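Local coordinates for protein BB0689 (Borrelia burgdorferi, PDB 4D53) that is an outer surface lipoprotein of the CAP superfamily whose precise biochemical role is not established, at residues L105-T110 / V129-R134. Residues are numbered along the deposited sequence; the frame is centred on the assembly and turned at random.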
# COMPACT_ATOMS: atom_id res chain seq x y z
N LEU A 105 9.69 -2.49 0.32
CA LEU A 105 9.96 -1.26 1.06
C LEU A 105 11.27 -0.60 0.69
O LEU A 105 11.38 0.62 0.73
CB LEU A 105 9.99 -1.51 2.55
CG LEU A 105 8.72 -1.84 3.28
CD1 LEU A 105 9.01 -2.18 4.76
CD2 LEU A 105 7.79 -0.61 3.22
N ILE A 106 12.27 -1.38 0.37
CA ILE A 106 13.59 -0.81 0.06
C ILE A 106 13.93 -0.87 -1.46
O ILE A 106 15.11 -0.81 -1.81
CB ILE A 106 14.72 -1.47 0.94
CG1 ILE A 106 14.92 -2.92 0.59
CG2 ILE A 106 14.42 -1.22 2.39
CD1 ILE A 106 16.21 -3.53 1.20
N ASN A 107 12.93 -1.03 -2.32
CA ASN A 107 13.14 -1.12 -3.76
C ASN A 107 13.72 0.19 -4.36
O ASN A 107 13.46 1.29 -3.88
CB ASN A 107 11.93 -1.61 -4.48
CG ASN A 107 10.96 -0.52 -4.82
OD1 ASN A 107 10.04 -0.13 -4.05
ND2 ASN A 107 11.24 0.08 -5.95
N THR A 108 14.50 0.02 -5.43
CA THR A 108 15.03 1.17 -6.21
C THR A 108 14.43 1.26 -7.56
O THR A 108 14.89 2.07 -8.36
CB THR A 108 16.57 1.04 -6.45
OG1 THR A 108 16.87 -0.19 -7.12
CG2 THR A 108 17.25 1.13 -5.23
N ASP A 109 13.41 0.46 -7.85
CA ASP A 109 12.81 0.37 -9.14
C ASP A 109 11.69 1.39 -9.36
O ASP A 109 11.20 1.46 -10.46
CB ASP A 109 12.10 -0.95 -9.40
CG ASP A 109 12.96 -2.14 -9.44
OD1 ASP A 109 14.23 -1.99 -9.48
OD2 ASP A 109 12.26 -3.22 -9.41
N THR A 110 11.14 1.98 -8.30
CA THR A 110 9.86 2.72 -8.40
C THR A 110 10.16 4.13 -7.94
O THR A 110 11.08 4.31 -7.16
CB THR A 110 8.72 2.08 -7.53
OG1 THR A 110 9.17 2.05 -6.17
CG2 THR A 110 8.33 0.72 -8.03
N VAL A 129 -0.42 -0.85 0.29
CA VAL A 129 0.60 0.14 -0.16
C VAL A 129 1.15 -0.28 -1.48
O VAL A 129 1.58 -1.40 -1.66
CB VAL A 129 1.67 0.45 0.90
CG1 VAL A 129 2.70 1.47 0.39
CG2 VAL A 129 1.06 0.81 2.25
N LEU A 130 1.08 0.61 -2.47
CA LEU A 130 1.52 0.39 -3.81
C LEU A 130 2.74 1.28 -4.14
O LEU A 130 2.82 2.41 -3.68
CB LEU A 130 0.41 0.77 -4.81
CG LEU A 130 -0.95 0.04 -4.62
CD1 LEU A 130 -2.10 0.49 -5.58
CD2 LEU A 130 -0.74 -1.44 -4.82
N PHE A 131 3.59 0.72 -4.98
CA PHE A 131 4.78 1.36 -5.48
C PHE A 131 4.74 1.25 -6.99
O PHE A 131 4.31 0.21 -7.58
CB PHE A 131 6.08 0.68 -4.98
CG PHE A 131 6.21 0.61 -3.49
CD1 PHE A 131 5.53 -0.36 -2.78
CD2 PHE A 131 7.01 1.47 -2.80
CE1 PHE A 131 5.60 -0.40 -1.41
CE2 PHE A 131 7.14 1.41 -1.44
CZ PHE A 131 6.40 0.49 -0.71
N GLY A 132 5.20 2.33 -7.68
CA GLY A 132 5.15 2.30 -9.13
C GLY A 132 6.15 3.22 -9.85
O GLY A 132 6.66 4.15 -9.28
N LYS A 133 6.38 2.91 -11.11
CA LYS A 133 7.23 3.76 -12.01
C LYS A 133 6.43 3.91 -13.28
O LYS A 133 5.99 2.90 -13.80
CB LYS A 133 8.52 3.00 -12.26
CG LYS A 133 9.56 3.60 -13.20
CD LYS A 133 9.93 5.00 -12.83
CE LYS A 133 10.81 5.60 -13.94
NZ LYS A 133 10.71 7.07 -13.88
N ARG A 134 6.22 5.14 -13.75
CA ARG A 134 5.65 5.39 -15.10
C ARG A 134 6.65 5.34 -16.24
O ARG A 134 7.79 5.73 -16.05
CB ARG A 134 5.02 6.76 -15.18
CG ARG A 134 3.64 6.82 -14.58
CD ARG A 134 3.00 8.18 -14.71
NE ARG A 134 1.68 8.21 -14.08
CZ ARG A 134 1.47 8.50 -12.82
NH1 ARG A 134 2.47 8.83 -12.04
NH2 ARG A 134 0.24 8.48 -12.32
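The ring of Phe131 and the side-chain amide of Asn107 stand almost perpendicular, their planes 89° apart, with Leu105, the amide and Thr110 all reaching the ring obliquely. This contact in the CAP domain illustrates how a loop leaving a helix is seated on a neighbouring strand largely by one aromatic side chain, with the strand backbone and a lysine beyond it. The loop runs from helix 99-105 to strand 112-119, and Phe131 projects toward it from the adjacent antiparallel strand 125-134. Leu105, at the helix end, brings CD2 to 4.3 Å from Phe131 CZ, the tip of the ring; Leu32 also touches this phenylalanine. At the root of the ring, Thr110 OG1 lies 3.6 Å from Phe131 CB. The threonine hydroxyl sits between backbone N and carbonyl carbon (chi1 58°), which leaves CG2 lying over the Gly132 backbone, 3.5 Å from Gly132 N. Between the segments the contact is made by van der Waals packing; some of the loop's polar groups are bonded elsewhere, the Asp109 carboxylate to Arg79 in a salt bridge and the backbone carbonyl of Asn107 to Arg24. Lys133 holds CG anti to its backbone N (chi1 177°), so CG as well as CB lies against the Asp109 carbonyl, CB 3.6 Å from Asp109 O.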